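Local coordinates for protein NANS (YJHS), A 9-O-acetyl N-acetylneuraminic acid esterase (Escherichia coli O157:H7 EDL933, PDB 3PT5) that probably hydrolyses the 9-O-acetyl group of 9-O-acetyl-N-acetylneuraminate, an SGNH-hydrolase activity that lets the bacterium grow on this alternative sialic acid, at residues 76-87 with 99-108; 123-131 with 166-174. All coordinates share one frame; numbering follows the deposited sequence.

Interaction 1 of 2, residues 76-87 with 99-108; sequences LTHCPHDVQDMQ and TQYGTVGQAL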
ATOM      1  N   LEU A  76     -12.270   3.759  -3.873  1.00 11.68           N
ATOM      2  CA  LEU A  76     -11.193   3.344  -2.963  1.00 11.08           C
ATOM      3  C   LEU A  76     -11.695   3.490  -1.546  1.00 11.65           C
ATOM      4  O   LEU A  76     -12.315   4.491  -1.210  1.00 13.01           O
ATOM      5  CB  LEU A  76      -9.948   4.191  -3.169  1.00 11.16           C
ATOM      6  CG  LEU A  76      -8.833   4.018  -2.138  1.00  9.72           C
ATOM      7  CD1 LEU A  76      -8.230   2.637  -2.153  1.00 10.26           C
ATOM      8  CD2 LEU A  76      -7.759   5.089  -2.420  1.00 11.70           C
ATOM      9  N   THR A  77     -11.432   2.481  -0.714  1.00 12.40           N
ATOM     10  CA  THR A  77     -11.906   2.532   0.670  1.00 12.49           C
ATOM     11  C   THR A  77     -10.740   2.275   1.614  1.00 12.10           C
ATOM     12  O   THR A  77      -9.590   2.196   1.176  1.00 12.56           O
ATOM     13  CB  THR A  77     -13.088   1.552   0.968  1.00 13.84           C
ATOM     14  OG1 THR A  77     -12.621   0.194   1.049  1.00 15.28           O
ATOM     15  CG2 THR A  77     -14.150   1.635  -0.149  1.00 13.81           C
ATOM     16  N   HIS A  78     -11.044   2.163   2.901  1.00 11.31           N
ATOM     17  CA  HIS A  78      -9.984   1.912   3.898  1.00 10.00           C
ATOM     18  C   HIS A  78      -9.311   0.549   3.787  1.00 11.17           C
ATOM     19  O   HIS A  78      -8.213   0.350   4.318  1.00  9.65           O
ATOM     20  CB  HIS A  78     -10.543   2.093   5.297  1.00 10.78           C
ATOM     21  CG  HIS A  78     -11.615   1.105   5.624  1.00 11.36           C
ATOM     22  ND1 HIS A  78     -12.945   1.338   5.321  1.00 12.11           N
ATOM     23  CD2 HIS A  78     -11.563  -0.124   6.192  1.00 12.09           C
ATOM     24  CE1 HIS A  78     -13.662   0.288   5.698  1.00  9.70           C
ATOM     25  NE2 HIS A  78     -12.852  -0.616   6.216  1.00 10.74           N
ATOM     26  N   CYS A  79      -9.949  -0.386   3.075  1.00 10.69           N
ATOM     27  CA  CYS A  79      -9.403  -1.739   2.948  1.00 11.34           C
ATOM     28  C   CYS A  79      -9.341  -2.137   1.479  1.00 11.70           C
ATOM     29  O   CYS A  79     -10.299  -2.714   0.964  1.00 11.51           O
ATOM     30  CB  CYS A  79     -10.251  -2.723   3.768  1.00 11.16           C
ATOM     31  SG  CYS A  79      -9.436  -4.305   3.999  1.00 12.95           S
ATOM     32  N   PRO A  80      -8.248  -1.766   0.780  1.00 11.49           N
ATOM     33  CA  PRO A  80      -8.204  -1.860  -0.679  1.00 11.27           C
ATOM     34  C   PRO A  80      -8.086  -3.268  -1.263  1.00 11.11           C
ATOM     35  O   PRO A  80      -7.912  -4.263  -0.559  1.00 11.59           O
ATOM     36  CB  PRO A  80      -6.924  -1.059  -1.039  1.00 11.84           C
ATOM     37  CG  PRO A  80      -6.682  -0.149   0.118  1.00 11.73           C
ATOM     38  CD  PRO A  80      -7.092  -1.011   1.301  1.00 12.34           C
ATOM     39  N   HIS A  81      -8.139  -3.308  -2.593  1.00 10.60           N
ATOM     40  CA  HIS A  81      -8.109  -4.506  -3.392  1.00 11.19           C
ATOM     41  C   HIS A  81      -6.700  -5.017  -3.676  1.00 11.10           C
ATOM     42  O   HIS A  81      -6.314  -5.269  -4.804  1.00 11.78           O
ATOM     43  CB  HIS A  81      -8.893  -4.253  -4.674  1.00 10.51           C
ATOM     44  CG  HIS A  81     -10.373  -4.435  -4.520  1.00 11.67           C
ATOM     45  ND1 HIS A  81     -11.103  -3.887  -3.488  1.00 14.16           N
ATOM     46  CD2 HIS A  81     -11.255  -5.128  -5.282  1.00  9.90           C
ATOM     47  CE1 HIS A  81     -12.376  -4.233  -3.624  1.00 10.87           C
ATOM     48  NE2 HIS A  81     -12.490  -4.977  -4.710  1.00 14.65           N
ATOM     49  N   ASP A  82      -5.926  -5.163  -2.612  1.00 11.34           N
ATOM     50  CA  ASP A  82      -4.595  -5.752  -2.745  1.00 10.98           C
ATOM     51  C   ASP A  82      -4.694  -7.243  -3.045  1.00 11.31           C
ATOM     52  O   ASP A  82      -5.790  -7.823  -3.002  1.00 11.58           O
ATOM     53  CB  ASP A  82      -3.799  -5.437  -1.478  1.00 11.68           C
ATOM     54  CG  ASP A  82      -3.405  -3.930  -1.395  1.00 14.14           C
ATOM     55  OD1 ASP A  82      -2.615  -3.491  -2.257  1.00 15.03           O
ATOM     56  OD2 ASP A  82      -3.873  -3.191  -0.482  1.00 14.91           O
ATOM     57  N   VAL A  83      -3.559  -7.873  -3.360  1.00 10.96           N
ATOM     58  CA  VAL A  83      -3.531  -9.290  -3.695  1.00 12.16           C
ATOM     59  C   VAL A  83      -4.044 -10.125  -2.531  1.00 11.79           C
ATOM     60  O   VAL A  83      -4.764 -11.132  -2.729  1.00 12.12           O
ATOM     61  CB  VAL A  83      -2.097  -9.735  -4.054  1.00 12.05           C
ATOM     62  CG1 VAL A  83      -2.069 -11.187  -4.488  1.00 13.59           C
ATOM     63  CG2 VAL A  83      -1.512  -8.820  -5.129  1.00 13.21           C
ATOM     64  N   GLN A  84      -3.674  -9.723  -1.318  1.00 11.54           N
ATOM     65  CA  GLN A  84      -4.268 -10.312  -0.129  1.00 11.98           C
ATOM     66  C   GLN A  84      -5.521  -9.572   0.326  1.00 12.32           C
ATOM     67  O   GLN A  84      -5.497  -8.353   0.543  1.00 12.43           O
ATOM     68  CB  GLN A  84      -3.262 -10.336   1.001  1.00 11.43           C
ATOM     69  CG  GLN A  84      -3.747 -11.128   2.186  1.00 11.17           C
ATOM     70  CD  GLN A  84      -2.823 -10.999   3.355  1.00 11.67           C
ATOM     71  OE1 GLN A  84      -1.906 -10.156   3.347  1.00  8.80           O
ATOM     72  NE2 GLN A  84      -3.067 -11.792   4.392  1.00 14.28           N
ATOM     73  N   ASP A  85      -6.613 -10.312   0.497  1.00 12.77           N
ATOM     74  CA  ASP A  85      -7.907  -9.733   0.843  1.00 11.02           C
ATOM     75  C   ASP A  85      -8.094  -9.668   2.355  1.00 11.18           C
ATOM     76  O   ASP A  85      -8.224 -10.711   3.016  1.00 11.13           O
ATOM     77  CB  ASP A  85      -9.013 -10.598   0.189  1.00 11.70           C
ATOM     78  CG  ASP A  85     -10.419 -10.047   0.388  1.00 12.98           C
ATOM     79  OD1 ASP A  85     -10.640  -9.140   1.223  1.00 13.47           O
ATOM     80  OD2 ASP A  85     -11.343 -10.570  -0.297  1.00 15.05           O
ATOM     81  N   MET A  86      -8.060  -8.447   2.908  1.00 10.38           N
ATOM     82  CA  MET A  86      -8.179  -8.254   4.358  1.00  9.63           C
ATOM     83  C   MET A  86      -9.583  -7.834   4.798  1.00  9.60           C
ATOM     84  O   MET A  86      -9.803  -7.543   5.973  1.00 10.19           O
ATOM     85  CB  MET A  86      -7.167  -7.188   4.841  1.00  9.68           C
ATOM     86  CG  MET A  86      -5.691  -7.465   4.500  1.00 11.39           C
ATOM     87  SD  MET A  86      -5.068  -9.024   5.151  1.00 12.27           S
ATOM     88  CE  MET A  86      -4.890  -8.561   6.872  1.00 11.99           C
ATOM     89  N   GLN A  87     -10.534  -7.797   3.865  1.00 10.21           N
ATOM     90  CA  GLN A  87     -11.813  -7.139   4.103  1.00 10.45           C
ATOM     91  C   GLN A  87     -12.707  -7.834   5.112  1.00 10.27           C
ATOM     92  O   GLN A  87     -13.629  -7.214   5.625  1.00 11.30           O
ATOM     93  CB  GLN A  87     -12.558  -6.905   2.789  1.00 10.98           C
ATOM     94  CG  GLN A  87     -11.801  -6.057   1.766  1.00 11.10           C
ATOM     95  CD  GLN A  87     -12.692  -5.716   0.632  1.00 13.07           C
ATOM     96  OE1 GLN A  87     -13.514  -6.548   0.214  1.00 13.03           O
ATOM     97  NE2 GLN A  87     -12.533  -4.516   0.081  1.00 12.71           N
ATOM     98  N   THR A  99     -19.756  -1.130   5.948  1.00 19.53           N
ATOM     99  CA  THR A  99     -18.991   0.116   5.929  1.00 18.26           C
ATOM    100  C   THR A  99     -17.729   0.059   6.781  1.00 17.49           C
ATOM    101  O   THR A  99     -16.740   0.741   6.455  1.00 17.66           O
ATOM    102  CB  THR A  99     -19.814   1.287   6.444  1.00 18.29           C
ATOM    103  OG1 THR A  99     -20.222   1.030   7.796  1.00 18.48           O
ATOM    104  CG2 THR A  99     -21.042   1.531   5.549  1.00 18.71           C
ATOM    105  N   GLN A 100     -17.783  -0.702   7.873  1.00 16.51           N
ATOM    106  CA  GLN A 100     -16.667  -0.790   8.847  1.00 15.11           C
ATOM    107  C   GLN A 100     -15.961  -2.144   8.807  1.00 14.80           C
ATOM    108  O   GLN A 100     -15.481  -2.625   9.835  1.00 16.23           O
ATOM    109  CB  GLN A 100     -17.166  -0.574  10.280  1.00 16.73           C
ATOM    110  CG  GLN A 100     -17.636   0.808  10.601  1.00 20.04           C
ATOM    111  CD  GLN A 100     -18.012   0.953  12.066  1.00 21.70           C
ATOM    112  OE1 GLN A 100     -18.889   0.238  12.544  1.00 25.43           O
ATOM    113  NE2 GLN A 100     -17.353   1.883  12.782  1.00 25.34           N
ATOM    114  N   TYR A 101     -15.889  -2.727   7.626  1.00 12.94           N
ATOM    115  CA  TYR A 101     -15.305  -4.052   7.426  1.00 12.01           C
ATOM    116  C   TYR A 101     -13.786  -4.024   7.506  1.00 11.52           C
ATOM    117  O   TYR A 101     -13.157  -3.060   7.103  1.00 10.79           O
ATOM    118  CB  TYR A 101     -15.712  -4.606   6.057  1.00 12.34           C
ATOM    119  CG  TYR A 101     -15.537  -3.621   4.897  1.00 12.12           C
ATOM    120  CD1 TYR A 101     -14.341  -3.556   4.174  1.00 11.06           C
ATOM    121  CD2 TYR A 101     -16.559  -2.772   4.531  1.00 10.11           C
ATOM    122  CE1 TYR A 101     -14.169  -2.661   3.142  1.00 12.16           C
ATOM    123  CE2 TYR A 101     -16.406  -1.856   3.497  1.00 13.22           C
ATOM    124  CZ  TYR A 101     -15.203  -1.806   2.801  1.00 12.72           C
ATOM    125  OH  TYR A 101     -15.038  -0.924   1.775  1.00 14.33           O
ATOM    126  N   GLY A 102     -13.193  -5.096   8.006  1.00 10.52           N
ATOM    127  CA  GLY A 102     -11.772  -5.305   7.787  1.00 10.38           C
ATOM    128  C   GLY A 102     -10.813  -4.420   8.556  1.00  9.60           C
ATOM    129  O   GLY A 102     -11.145  -3.806   9.570  1.00 10.57           O
ATOM    130  N   THR A 103      -9.585  -4.409   8.054  1.00  9.25           N
ATOM    131  CA  THR A 103      -8.504  -3.627   8.625  1.00  8.83           C
ATOM    132  C   THR A 103      -8.328  -2.330   7.832  1.00  9.29           C
ATOM    133  O   THR A 103      -9.031  -2.092   6.859  1.00  9.80           O
ATOM    134  CB  THR A 103      -7.211  -4.435   8.514  1.00  8.77           C
ATOM    135  OG1 THR A 103      -7.192  -5.061   7.223  1.00 11.23           O
ATOM    136  CG2 THR A 103      -7.172  -5.461   9.633  1.00  7.92           C
ATOM    137  N   VAL A 104      -7.401  -1.478   8.272  1.00  7.72           N
ATOM    138  CA  VAL A 104      -7.248  -0.154   7.666  1.00  8.13           C
ATOM    139  C   VAL A 104      -5.875  -0.010   7.018  1.00  8.08           C
ATOM    140  O   VAL A 104      -4.867  -0.327   7.645  1.00  8.57           O
ATOM    141  CB  VAL A 104      -7.415   0.937   8.731  1.00  7.68           C
ATOM    142  CG1 VAL A 104      -7.182   2.332   8.172  1.00  7.13           C
ATOM    143  CG2 VAL A 104      -8.844   0.856   9.322  1.00  8.63           C
ATOM    144  N   GLY A 105      -5.859   0.484   5.778  1.00  8.74           N
ATOM    145  CA  GLY A 105      -4.635   0.790   5.026  1.00  8.93           C
ATOM    146  C   GLY A 105      -4.586   2.267   4.678  1.00  9.99           C
ATOM    147  O   GLY A 105      -5.643   2.895   4.555  1.00 11.60           O
ATOM    148  N   GLN A 106      -3.380   2.793   4.447  1.00  9.97           N
ATOM    149  CA  GLN A 106      -3.164   4.218   4.198  1.00  9.31           C
ATOM    150  C   GLN A 106      -3.425   4.693   2.777  1.00  8.09           C
ATOM    151  O   GLN A 106      -3.317   5.891   2.541  1.00  8.59           O
ATOM    152  CB  GLN A 106      -1.726   4.640   4.562  1.00  8.53           C
ATOM    153  CG  GLN A 106      -0.614   3.944   3.733  1.00 10.56           C
ATOM    154  CD  GLN A 106      -0.085   2.666   4.398  1.00 12.65           C
ATOM    155  OE1 GLN A 106      -0.793   2.043   5.197  1.00 13.82           O
ATOM    156  NE2 GLN A 106       1.152   2.278   4.077  1.00 14.82           N
ATOM    157  N   ALA A 107      -3.712   3.805   1.806  1.00  9.04           N
ATOM    158  CA  ALA A 107      -3.826   4.274   0.400  1.00  8.45           C
ATOM    159  C   ALA A 107      -4.923   5.354   0.303  1.00  8.73           C
ATOM    160  O   ALA A 107      -4.758   6.380  -0.375  1.00  9.77           O
ATOM    161  CB  ALA A 107      -4.149   3.120  -0.530  1.00  8.59           C
ATOM    162  N   LEU A 108      -6.040   5.129   1.009  1.00  8.91           N
ATOM    163  CA  LEU A 108      -7.151   6.081   0.962  1.00 10.08           C
ATOM    164  C   LEU A 108      -6.729   7.470   1.460  1.00 10.26           C
ATOM    165  O   LEU A 108      -7.119   8.487   0.890  1.00 11.80           O
ATOM    166  CB  LEU A 108      -8.345   5.571   1.776  1.00 10.25           C
ATOM    167  CG  LEU A 108      -9.526   6.539   1.952  1.00 11.44           C
ATOM    168  CD1 LEU A 108     -10.119   6.907   0.572  1.00 12.45           C
ATOM    169  CD2 LEU A 108     -10.597   5.888   2.823  1.00 10.75           C
TER
HETATM  170  O   HOH W   1      -6.837   2.533   1.963  1.00 11.46           O
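A buried loop-to-loop contact, centred on His78 and Tyr101, joins the connection that follows strand 73-75 to the chain leading into helix 107-114. The imidazole of His78 reaches across edge-on. Its NE2 donates to Tyr101 O at 2.6 Å, with an N-H...O angle of 165°. The bond lies in the planes of both the ring and the carbonyl, which fixes the rotation of the imidazole. The same ring edge meets two more carbonyl oxygens, with CE1 3.2 Å from Thr99 O and CD2 3.3 Å from Thr103 O.

The phenol of Tyr101 folds back beneath this imidazole. A chi1 of 48° sets its CG between the backbone N and the carbonyl carbon, and one face of the ring comes under His78 CE1. The two planes are tilted 35° apart, an oblique aromatic pair. At the far end of the phenol, Tyr101 OH shares a 2.8 Å hydrogen bond with Thr77 OG1. Backbone closes the middle, where Gly105 N donates to His78 O at 2.8 Å. A bridging water donates to Thr77 O and Gly105 O and accepts from Leu108 N.

Gly102 has a positive phi, and its CA lies against Met86 O at 3.5 Å. Thr103 OG1 lies 3.2 Å from Met86 CB, but it donates its hydrogen bond to Ala34 O.

Leu76 CD2 packs on Leu108 CA, and Pro80 CG on Ala107 CB. Leu76 and Ala107 also touch Ile126 of strand 122-130, while Val104 meets helix 315-335, so the contact touches both the central sheet and the C-terminal helix.

Interaction 2 of 2, residues 123-131 with 166-174; sequences GILIVPCCR and DLVSRTRAA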
ATOM      1  N   GLY A 123      -9.366  12.973 -10.991  1.00 10.34           N
ATOM      2  CA  GLY A 123      -9.491  12.209  -9.762  1.00 10.48           C
ATOM      3  C   GLY A 123      -8.155  11.530  -9.470  1.00 10.34           C
ATOM      4  O   GLY A 123      -7.183  11.763 -10.155  1.00 10.44           O
ATOM      5  N   ILE A 124      -8.144  10.684  -8.448  1.00 11.29           N
ATOM      6  CA  ILE A 124      -6.967   9.931  -8.068  1.00 11.01           C
ATOM      7  C   ILE A 124      -7.343   8.454  -8.230  1.00 11.05           C
ATOM      8  O   ILE A 124      -8.430   8.054  -7.794  1.00 10.88           O
ATOM      9  CB  ILE A 124      -6.557  10.174  -6.569  1.00 11.41           C
ATOM     10  CG1 ILE A 124      -6.194  11.656  -6.251  1.00 13.47           C
ATOM     11  CG2 ILE A 124      -5.431   9.219  -6.181  1.00 12.49           C
ATOM     12  CD1 ILE A 124      -4.811  12.086  -6.715  1.00 14.79           C
ATOM     13  N   LEU A 125      -6.450   7.682  -8.853  1.00 10.64           N
ATOM     14  CA  LEU A 125      -6.668   6.256  -9.131  1.00 11.61           C
ATOM     15  C   LEU A 125      -5.527   5.489  -8.514  1.00 11.47           C
ATOM     16  O   LEU A 125      -4.396   5.573  -8.968  1.00 11.26           O
ATOM     17  CB  LEU A 125      -6.732   5.946 -10.633  1.00 12.09           C
ATOM     18  CG  LEU A 125      -6.926   4.471 -11.031  1.00 13.21           C
ATOM     19  CD1 LEU A 125      -8.194   3.890 -10.430  1.00 12.89           C
ATOM     20  CD2 LEU A 125      -6.900   4.305 -12.552  1.00 14.82           C
ATOM     21  N   ILE A 126      -5.827   4.749  -7.444  1.00 10.99           N
ATOM     22  CA  ILE A 126      -4.805   3.931  -6.785  1.00 11.70           C
ATOM     23  C   ILE A 126      -4.787   2.536  -7.427  1.00 11.46           C
ATOM     24  O   ILE A 126      -5.841   1.990  -7.754  1.00 11.84           O
ATOM     25  CB  ILE A 126      -5.124   3.812  -5.264  1.00 10.91           C
ATOM     26  CG1 ILE A 126      -5.035   5.193  -4.576  1.00 11.78           C
ATOM     27  CG2 ILE A 126      -4.253   2.774  -4.559  1.00 12.01           C
ATOM     28  CD1 ILE A 126      -3.837   6.043  -4.881  1.00 13.26           C
ATOM     29  N   VAL A 127      -3.584   1.999  -7.618  1.00 11.22           N
ATOM     30  CA  VAL A 127      -3.381   0.658  -8.159  1.00 11.06           C
ATOM     31  C   VAL A 127      -2.788  -0.241  -7.025  1.00 10.84           C
ATOM     32  O   VAL A 127      -1.592  -0.261  -6.818  1.00 10.77           O
ATOM     33  CB  VAL A 127      -2.469   0.663  -9.436  1.00 10.55           C
ATOM     34  CG1 VAL A 127      -2.349  -0.747 -10.045  1.00 11.74           C
ATOM     35  CG2 VAL A 127      -3.007   1.654 -10.483  1.00 10.57           C
ATOM     36  N   PRO A 128      -3.672  -0.945  -6.272  1.00 10.83           N
ATOM     37  CA  PRO A 128      -3.199  -1.702  -5.115  1.00 10.57           C
ATOM     38  C   PRO A 128      -2.653  -3.064  -5.531  1.00 11.25           C
ATOM     39  O   PRO A 128      -3.389  -3.898  -6.090  1.00 11.82           O
ATOM     40  CB  PRO A 128      -4.443  -1.772  -4.195  1.00 10.24           C
ATOM     41  CG  PRO A 128      -5.600  -1.564  -5.095  1.00 11.55           C
ATOM     42  CD  PRO A 128      -5.142  -0.939  -6.378  1.00 11.67           C
ATOM     43  N   CYS A 129      -1.360  -3.252  -5.247  1.00 11.25           N
ATOM     44  CA  CYS A 129      -0.631  -4.482  -5.580  1.00 11.54           C
ATOM     45  C   CYS A 129       0.211  -5.013  -4.430  1.00 11.97           C
ATOM     46  O   CYS A 129       1.367  -5.342  -4.640  1.00 14.06           O
ATOM     47  CB  CYS A 129       0.251  -4.255  -6.818  1.00 11.43           C
ATOM     48  SG  CYS A 129      -0.638  -3.640  -8.255  1.00 16.18           S
ATOM     49  N   CYS A 130      -0.367  -5.069  -3.224  1.00 11.20           N
ATOM     50  CA  CYS A 130       0.376  -5.524  -2.050  1.00 11.64           C
ATOM     51  C   CYS A 130       0.003  -6.935  -1.658  1.00 11.50           C
ATOM     52  O   CYS A 130      -1.101  -7.408  -1.948  1.00 11.85           O
ATOM     53  CB  CYS A 130       0.092  -4.607  -0.869  1.00 10.54           C
ATOM     54  SG  CYS A 130       0.311  -2.852  -1.187  1.00 13.17           S
ATOM     55  N   ARG A 131       0.916  -7.600  -0.956  1.00 10.74           N
ATOM     56  CA  ARG A 131       0.672  -8.956  -0.499  1.00 11.67           C
ATOM     57  C   ARG A 131       1.388  -9.115   0.847  1.00 10.46           C
ATOM     58  O   ARG A 131       2.601  -9.015   0.919  1.00  9.91           O
ATOM     59  CB  ARG A 131       1.183  -9.964  -1.564  1.00 12.53           C
ATOM     60  CG  ARG A 131       1.225 -11.433  -1.094  1.00 15.34           C
ATOM     61  CD  ARG A 131      -0.154 -11.822  -0.687  1.00 15.45           C
ATOM     62  NE  ARG A 131      -0.410 -13.257  -0.617  1.00 17.20           N
ATOM     63  CZ  ARG A 131      -0.435 -13.969   0.502  1.00 19.57           C
ATOM     64  NH1 ARG A 131      -0.201 -13.399   1.679  1.00 20.97           N
ATOM     65  NH2 ARG A 131      -0.727 -15.266   0.436  1.00 20.44           N
ATOM     66  N   ASP A 166       1.604  -8.699 -11.919  1.00 15.94           N
ATOM     67  CA  ASP A 166       0.402  -8.049 -11.406  1.00 15.71           C
ATOM     68  C   ASP A 166       0.685  -6.548 -11.245  1.00 14.42           C
ATOM     69  O   ASP A 166      -0.123  -5.713 -11.660  1.00 14.66           O
ATOM     70  CB  ASP A 166       0.034  -8.735 -10.079  1.00 16.20           C
ATOM     71  CG  ASP A 166      -1.329  -8.318  -9.530  1.00 18.51           C
ATOM     72  OD1 ASP A 166      -1.386  -7.287  -8.824  1.00 19.05           O
ATOM     73  OD2 ASP A 166      -2.346  -9.036  -9.753  1.00 18.28           O
ATOM     74  N   LEU A 167       1.843  -6.227 -10.684  1.00 14.14           N
ATOM     75  CA  LEU A 167       2.299  -4.849 -10.537  1.00 14.15           C
ATOM     76  C   LEU A 167       2.383  -4.108 -11.879  1.00 14.66           C
ATOM     77  O   LEU A 167       1.852  -3.003 -12.018  1.00 14.13           O
ATOM     78  CB  LEU A 167       3.657  -4.842  -9.838  1.00 14.42           C
ATOM     79  CG  LEU A 167       4.402  -3.526  -9.676  1.00 14.23           C
ATOM     80  CD1 LEU A 167       3.665  -2.621  -8.713  1.00 17.63           C
ATOM     81  CD2 LEU A 167       5.802  -3.806  -9.199  1.00 16.74           C
ATOM     82  N   VAL A 168       3.049  -4.727 -12.851  1.00 15.32           N
ATOM     83  CA  VAL A 168       3.231  -4.129 -14.188  1.00 16.62           C
ATOM     84  C   VAL A 168       1.915  -4.090 -14.965  1.00 16.71           C
ATOM     85  O   VAL A 168       1.531  -3.045 -15.504  1.00 17.03           O
ATOM     86  CB  VAL A 168       4.369  -4.851 -14.970  1.00 16.57           C
ATOM     87  CG1 VAL A 168       4.290  -4.579 -16.497  1.00 19.13           C
ATOM     88  CG2 VAL A 168       5.696  -4.397 -14.459  1.00 17.03           C
ATOM     89  N   SER A 169       1.200  -5.211 -14.964  1.00 16.52           N
ATOM     90  CA  SER A 169      -0.036  -5.345 -15.714  1.00 18.01           C
ATOM     91  C   SER A 169      -1.127  -4.397 -15.231  1.00 17.00           C
ATOM     92  O   SER A 169      -1.806  -3.760 -16.061  1.00 17.92           O
ATOM     93  CB  SER A 169      -0.494  -6.807 -15.723  1.00 18.23           C
ATOM     94  OG  SER A 169      -1.870  -6.908 -15.402  1.00 25.30           O
ATOM     95  N   ARG A 170      -1.267  -4.248 -13.909  1.00 14.98           N
ATOM     96  CA  ARG A 170      -2.260  -3.334 -13.348  1.00 15.11           C
ATOM     97  C   ARG A 170      -1.883  -1.860 -13.532  1.00 14.64           C
ATOM     98  O   ARG A 170      -2.747  -1.042 -13.773  1.00 15.29           O
ATOM     99  CB  ARG A 170      -2.508  -3.639 -11.870  1.00 14.29           C
ATOM    100  CG  ARG A 170      -3.405  -4.804 -11.708  1.00 16.02           C
ATOM    101  CD  ARG A 170      -3.372  -5.366 -10.338  1.00 16.19           C
ATOM    102  NE  ARG A 170      -4.010  -4.600  -9.272  1.00 13.90           N
ATOM    103  CZ  ARG A 170      -5.315  -4.464  -9.077  1.00 12.79           C
ATOM    104  NH1 ARG A 170      -6.214  -4.869  -9.986  1.00 13.59           N
ATOM    105  NH2 ARG A 170      -5.726  -3.859  -7.990  1.00 11.21           N
ATOM    106  N   THR A 171      -0.598  -1.537 -13.405  1.00 13.97           N
ATOM    107  CA  THR A 171      -0.152  -0.162 -13.643  1.00 15.05           C
ATOM    108  C   THR A 171      -0.397   0.236 -15.096  1.00 15.97           C
ATOM    109  O   THR A 171      -0.904   1.342 -15.374  1.00 14.81           O
ATOM    110  CB  THR A 171       1.325   0.022 -13.258  1.00 14.81           C
ATOM    111  OG1 THR A 171       1.459  -0.237 -11.860  1.00 14.67           O
ATOM    112  CG2 THR A 171       1.811   1.460 -13.540  1.00 16.35           C
ATOM    113  N   ARG A 172      -0.068  -0.676 -16.013  1.00 16.21           N
ATOM    114  CA  ARG A 172      -0.291  -0.417 -17.440  1.00 17.59           C
ATOM    115  C   ARG A 172      -1.770  -0.232 -17.702  1.00 17.54           C
ATOM    116  O   ARG A 172      -2.143   0.681 -18.417  1.00 18.40           O
ATOM    117  CB  ARG A 172       0.188  -1.590 -18.276  1.00 18.38           C
ATOM    118  CG  ARG A 172       1.641  -1.613 -18.576  1.00 21.61           C
ATOM    119  CD  ARG A 172       1.938  -2.911 -19.321  1.00 26.60           C
ATOM    120  NE  ARG A 172       3.277  -2.922 -19.895  1.00 31.16           N
ATOM    121  CZ  ARG A 172       4.002  -4.018 -20.106  1.00 32.71           C
ATOM    122  NH1 ARG A 172       3.525  -5.219 -19.785  1.00 33.16           N
ATOM    123  NH2 ARG A 172       5.212  -3.906 -20.649  1.00 33.70           N
ATOM    124  N   ALA A 173      -2.610  -1.085 -17.105  1.00 17.42           N
ATOM    125  CA  ALA A 173      -4.056  -1.056 -17.313  1.00 17.27           C
ATOM    126  C   ALA A 173      -4.610   0.282 -16.878  1.00 17.51           C
ATOM    127  O   ALA A 173      -5.516   0.830 -17.509  1.00 17.95           O
ATOM    128  CB  ALA A 173      -4.756  -2.189 -16.540  1.00 17.18           C
ATOM    129  N   ALA A 174      -4.061   0.808 -15.782  1.00 17.28           N
ATOM    130  CA  ALA A 174      -4.528   2.080 -15.261  1.00 17.29           C
ATOM    131  C   ALA A 174      -4.227   3.221 -16.233  1.00 18.06           C
ATOM    132  O   ALA A 174      -5.044   4.142 -16.391  1.00 18.35           O
ATOM    133  CB  ALA A 174      -3.905   2.352 -13.894  1.00 17.14           C
TER
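Pro128 O is gripped by two guanidinium groups. Arg170 NH2 donates to it at 3.0 Å with an N-H...O angle of 148°, tilted from both the carbonyl and guanidinium planes. Arg170 NE adds a weak bond to the same oxygen, and Arg57 NH1 also bonds it. The bend at chi3 (72°) turns the end of Arg170 back to the strand.

Cys129 SG lies at the guanidinium edge, in its plane, 3.7 Å from Arg170 NE. The sulfur is also near Asp166 OD1, and Cys129 CB meets Leu167 CD1.

Farther along, the contact is apolar. Val127 CG1 presses on Arg170 CB at 3.4 Å, and its other methyl, CG2, meets Ala174 CB at 3.6 Å. Leu125 CD2 approaches that same alanine methyl at 3.8 Å.

Strand 123-130 and helix 166-174 run antiparallel (173°), their axes 8.7 Å apart. The helix packs on one face of the central sheet of this alpha/beta SGNH fold, beside helix 203-218.

Arg170 NH2 also bonds Leu55 O, and Asp166 pairs with Arg57. Charge is therefore buried beside a backbone carbonyl, where the two arginines probably polarise Pro128 O, while apolar contacts of Leu125 and Val127 carry the neighbouring part.

Overall arrangement
Both contacts are buried, yet they hold different kinds of element. Interaction 1 joins two largely irregular segments and depends on polar bonds, one of them made by an imidazole, and a bridging water. Interaction 2 sets a regular helix on a strand, with apolar packing round Val127 and Ala174 and arginine chemistry at Pro128. Strand 122-130 relates them. Leu76 and Ala107 of interaction 1 pack on Ile126, and Pro80 on Pro128, whose ring also meets Arg170 of interaction 2. The contacts also meet directly: Asp82 OD1 probably accepts a hydrogen bond from Cys130 N at 2.9 Å. Arg57 serves both, bonding His81 O and Pro128 O.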